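Local atomic coordinates of malonyl CoA-acyl carrier protein transacylase (Burkholderia pseudomallei, PDB entry 3G87), a protein that probably catalyses transfer of the malonyl group from malonyl-CoA to holo acyl carrier protein, releasing CoA. Residues A[278-281]-A[282-285]; A[133-137]-A[138-142]. All blocks are in the same frame, centred on the assembly; numbering follows the deposited sequence.

Interaction 1. Residues A[278-281]-A[282-285]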
loop_
_atom_site.group_PDB
_atom_site.type_symbol
_atom_site.label_atom_id
_atom_site.label_comp_id
_atom_site.label_asym_id
_atom_site.label_seq_id
_atom_site.Cartn_x
_atom_site.Cartn_y
_atom_site.Cartn_z
ATOM N N ASP A 278 1.995 -1.574 -13.056
ATOM C CA ASP A 278 3.333 -0.998 -12.852
ATOM C C ASP A 278 3.295 0.308 -12.023
ATOM O O ASP A 278 4.148 1.189 -12.183
ATOM C CB ASP A 278 4.012 -0.768 -14.205
ATOM C CG ASP A 278 3.295 0.280 -15.014
ATOM O OD1 ASP A 278 2.096 0.494 -14.700
ATOM O OD2 ASP A 278 3.904 0.929 -15.924
ATOM N N VAL A 279 2.305 0.420 -11.124
ATOM C CA VAL A 279 2.191 1.632 -10.315
ATOM C C VAL A 279 3.507 1.968 -9.578
ATOM O O VAL A 279 3.966 3.067 -9.690
ATOM C CB VAL A 279 0.882 1.671 -9.422
ATOM C CG1 VAL A 279 0.804 2.909 -8.495
ATOM C CG2 VAL A 279 -0.337 1.672 -10.336
ATOM N N LEU A 280 4.136 1.013 -8.884
ATOM C CA LEU A 280 5.294 1.349 -8.051
ATOM C C LEU A 280 6.539 1.490 -8.911
ATOM O O LEU A 280 7.421 2.267 -8.594
ATOM C CB LEU A 280 5.526 0.299 -6.958
ATOM C CG LEU A 280 4.316 -0.006 -6.090
ATOM C CD1 LEU A 280 4.659 -1.076 -4.985
ATOM C CD2 LEU A 280 3.775 1.291 -5.484
ATOM N N THR A 281 6.620 0.707 -9.980
ATOM C CA THR A 281 7.711 0.801 -10.948
ATOM C C THR A 281 7.880 2.243 -11.380
ATOM O O THR A 281 8.990 2.743 -11.392
ATOM C CB THR A 281 7.433 -0.117 -12.159
ATOM O OG1 THR A 281 7.454 -1.474 -11.697
ATOM C CG2 THR A 281 8.491 -0.013 -13.242
ATOM N N ARG A 282 6.766 2.901 -11.726
ATOM C CA ARG A 282 6.801 4.286 -12.218
ATOM C C ARG A 282 7.133 5.250 -11.114
ATOM O O ARG A 282 7.746 6.272 -11.369
ATOM C CB ARG A 282 5.462 4.666 -12.825
ATOM C CG ARG A 282 5.148 4.029 -14.152
ATOM C CD ARG A 282 3.742 4.523 -14.635
ATOM N NE ARG A 282 2.684 3.580 -14.241
ATOM C CZ ARG A 282 1.381 3.886 -14.091
ATOM N NH1 ARG A 282 0.502 2.926 -13.746
ATOM N NH2 ARG A 282 0.945 5.144 -14.295
ATOM N N LEU A 283 6.708 4.947 -9.885
ATOM C CA LEU A 283 7.052 5.818 -8.727
ATOM C C LEU A 283 8.529 5.766 -8.447
ATOM O O LEU A 283 9.144 6.804 -8.201
ATOM C CB LEU A 283 6.263 5.524 -7.433
ATOM C CG LEU A 283 4.734 5.560 -7.422
ATOM C CD1 LEU A 283 4.147 5.230 -6.016
ATOM C CD2 LEU A 283 4.249 6.907 -7.925
ATOM N N VAL A 284 9.104 4.568 -8.508
ATOM C CA VAL A 284 10.520 4.411 -8.269
ATOM C C VAL A 284 11.350 5.120 -9.360
ATOM O O VAL A 284 12.326 5.805 -9.038
ATOM C CB VAL A 284 10.935 2.945 -8.120
ATOM C CG1 VAL A 284 12.476 2.846 -8.088
ATOM C CG2 VAL A 284 10.317 2.338 -6.868
ATOM N N HIS A 285 10.954 5.016 -10.628
ATOM C CA HIS A 285 11.706 5.743 -11.668
ATOM C C HIS A 285 11.743 7.238 -11.349
ATOM O O HIS A 285 12.801 7.879 -11.451
ATOM C CB HIS A 285 11.217 5.477 -13.108
ATOM C CG HIS A 285 11.863 6.384 -14.117
ATOM N ND1 HIS A 285 13.226 6.374 -14.368
ATOM C CD2 HIS A 285 11.342 7.357 -14.907
ATOM C CE1 HIS A 285 13.513 7.300 -15.266
ATOM N NE2 HIS A 285 12.390 7.913 -15.606
#
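D278 OD1 is gripped by two nitrogens of one guanidinium. R282 NH1 approaches D278 OD1 to 3.1 Å in a salt bridge, and R282 NE adds a weak bond to the same oxygen. NH1 meets OD1 from above the carboxylate plane, 36° out of it. The two flat groups are turned 34° against each other, so this is not a flat two-pronged pair. A bend at chi3 of R282 (-94°) brings the edge of the guanidinium back to OD1 of D278, the N-cap residue.

The carbonyl of D278 also serves R282. R282 N bonds to D278 O at 3.2 Å, and NE reaches that oxygen weakly. V279 CG2 lies obliquely to the guanidinium, 3.7 Å from R282 NH1. Backbone bonds then continue the turn, with V284 N 2.9 Å from L280 O. L280 CD2 meets L283 CD1 at 4.0 Å.

The contact forms the first turns of helix 279-289. E273 bonds to L280 N and T281 OG1, tying the helix start to strand 269-273. L280 and L283 both rest on W251 of helix 251-264. V284 packs on I255 of the same helix and on M10 and F271 of the parallel sheet.

Interaction 2. Residues A[133-137]-A[138-142]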
loop_
_atom_site.group_PDB
_atom_site.type_symbol
_atom_site.label_atom_id
_atom_site.label_comp_id
_atom_site.label_asym_id
_atom_site.label_seq_id
_atom_site.Cartn_x
_atom_site.Cartn_y
_atom_site.Cartn_z
ATOM N N VAL A 133 -0.613 16.337 -8.210
ATOM C CA VAL A 133 0.605 16.233 -9.003
ATOM C C VAL A 133 1.196 17.629 -9.200
ATOM O O VAL A 133 0.474 18.575 -9.518
ATOM C CB VAL A 133 0.355 15.415 -10.339
ATOM C CG1 VAL A 133 -0.757 16.043 -11.195
ATOM C CG2 VAL A 133 1.613 15.274 -11.155
ATOM N N ASN A 134 2.495 17.751 -8.927
ATOM C CA ASN A 134 3.324 18.957 -9.215
ATOM C C ASN A 134 3.247 20.122 -8.220
ATOM O O ASN A 134 3.572 21.276 -8.539
ATOM C CB ASN A 134 3.212 19.423 -10.677
ATOM C CG ASN A 134 3.771 18.410 -11.641
ATOM O OD1 ASN A 134 3.104 18.028 -12.617
ATOM N ND2 ASN A 134 4.995 17.950 -11.373
ATOM N N ALA A 135 2.851 19.780 -6.995
ATOM C CA ALA A 135 3.021 20.655 -5.856
ATOM C C ALA A 135 3.914 19.940 -4.832
ATOM O O ALA A 135 3.871 18.713 -4.689
ATOM C CB ALA A 135 1.653 21.030 -5.260
ATOM N N SER A 136 4.696 20.707 -4.125
ATOM C CA SER A 136 5.466 20.170 -3.059
ATOM C C SER A 136 4.591 20.053 -1.840
ATOM O O SER A 136 3.507 20.505 -1.852
ATOM C CB SER A 136 6.641 21.055 -2.787
ATOM O OG SER A 136 6.207 22.210 -2.213
ATOM N N ARG A 137 5.084 19.407 -0.817
ATOM C CA ARG A 137 4.356 19.270 0.394
ATOM C C ARG A 137 4.008 20.616 0.993
ATOM O O ARG A 137 2.959 20.813 1.499
ATOM C CB ARG A 137 5.126 18.459 1.410
ATOM C CG ARG A 137 4.495 18.567 2.733
ATOM C CD ARG A 137 5.257 17.965 3.813
ATOM N NE ARG A 137 5.442 16.535 3.690
ATOM C CZ ARG A 137 4.645 15.601 4.181
ATOM N NH1 ARG A 137 3.566 15.885 4.813
ATOM N NH2 ARG A 137 4.959 14.361 4.045
ATOM N N GLU A 138 4.930 21.535 0.887
ATOM C CA GLU A 138 4.800 22.840 1.422
ATOM C C GLU A 138 3.799 23.708 0.696
ATOM O O GLU A 138 3.129 24.460 1.309
ATOM C CB GLU A 138 6.158 23.487 1.487
ATOM C CG GLU A 138 6.915 23.099 2.721
ATOM C CD GLU A 138 7.756 21.854 2.569
ATOM O OE1 GLU A 138 8.149 21.515 1.451
ATOM O OE2 GLU A 138 8.036 21.226 3.586
ATOM N N GLN A 139 3.698 23.571 -0.596
ATOM C CA GLN A 139 2.689 24.273 -1.333
ATOM C C GLN A 139 1.294 23.750 -0.895
ATOM O O GLN A 139 0.376 24.479 -0.690
ATOM C CB GLN A 139 2.932 24.138 -2.855
ATOM C CG GLN A 139 4.259 24.738 -3.387
ATOM C CD GLN A 139 4.531 24.636 -4.907
ATOM O OE1 GLN A 139 4.126 23.722 -5.589
ATOM N NE2 GLN A 139 5.264 25.598 -5.406
ATOM N N ILE A 140 1.193 22.456 -0.728
ATOM C CA ILE A 140 -0.055 21.771 -0.484
ATOM C C ILE A 140 -0.569 22.174 0.889
ATOM O O ILE A 140 -1.704 22.644 1.018
ATOM C CB ILE A 140 0.099 20.221 -0.595
ATOM C CG1 ILE A 140 0.407 19.793 -2.021
ATOM C CG2 ILE A 140 -1.160 19.490 -0.015
ATOM C CD1 ILE A 140 0.260 18.267 -2.280
ATOM N N GLU A 141 0.292 22.038 1.895
ATOM C CA GLU A 141 -0.071 22.347 3.266
ATOM C C GLU A 141 -0.455 23.781 3.457
ATOM O O GLU A 141 -1.414 24.041 4.164
ATOM C CB GLU A 141 0.988 21.882 4.261
ATOM C CG GLU A 141 1.113 20.349 4.267
ATOM C CD GLU A 141 2.257 19.825 5.132
ATOM O OE1 GLU A 141 3.267 20.535 5.325
ATOM O OE2 GLU A 141 2.133 18.680 5.610
ATOM N N ARG A 142 0.227 24.695 2.771
ATOM C CA ARG A 142 -0.077 26.140 2.853
ATOM C C ARG A 142 -1.433 26.380 2.226
ATOM O O ARG A 142 -2.315 27.032 2.814
ATOM C CB ARG A 142 0.955 26.967 2.084
ATOM C CG ARG A 142 0.945 28.471 2.402
ATOM C CD ARG A 142 2.098 29.312 1.758
ATOM N NE ARG A 142 2.442 28.883 0.401
ATOM C CZ ARG A 142 1.635 28.945 -0.670
ATOM N NH1 ARG A 142 0.390 29.437 -0.596
ATOM N NH2 ARG A 142 2.084 28.482 -1.847
#
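Q139 reaches back past the helix start and turns its amide oxygen to the chain before it. Q139 OE1 accepts a weak bond from S136 N, at 3.4 Å. In return, Q139 N donates to S136 OG at 3.3 Å, with an angle of 161° at the hydrogen. The exchange is a capping box, with S136 as the N-cap. S136 OG stands between its own backbone N and carbonyl carbon (chi1 71°), which carries it over the first turn. Q139 is extended beyond CG, so its amide spans the distance to S136. The same OE1 lies 3.3 Å from A135 CA.

A135 CB also touches I140 CG1, at 3.7 Å. I140 CG1 lies against S136 O as well, the oxygen that accepts from I140 N. I140 is buried, and its side chain continues onto I154, L163 and I165 of the antiparallel sheet. The segment thus links the end of strand 127-133 to helix 137-146 and seats the helix on that sheet.

Across the first turn, R137 and E141 form an i to i+4 salt bridge. R137 NH1 is 3.2 Å from E141 OE2. The oxygen lies at the edge of the guanidinium, in its plane. NH1, in contrast, comes from above the carboxylate, 46° out of its plane. The aliphatic part of R137 shares the approach, with its CG 3.5 Å from E141 CD. R137 also touches I154 and D157 of strand 153-159.

The serine hydroxyl gives Q139 N, a first-turn amide, an acceptor; the return bond from S136 N is weak. The carboxylate of E141, facing R137, would be expected to favour its ionised form.

Interactions 1 and 2 both mark the start of a helix in the acyltransferase domain. Residues 278-285 begin helix 279-289 after strand 269-273 of the parallel sheet, yet reach the antiparallel sheet through L283. Strand 153-159 of that sheet lies by both contacts: L283 meets N158 and T159 at one end, while interaction 2 packs farther back along it. The centres of the two contacts are 21 Å apart and their nearest atoms about 9 Å, so they do not touch. The side chain of L280 lies near, without touching, G90, S92 and G94, probably the nucleophile elbow of the acyltransferase. Interaction 2 is more peripheral, 22 Å from the chain centre against 13 Å for interaction 1.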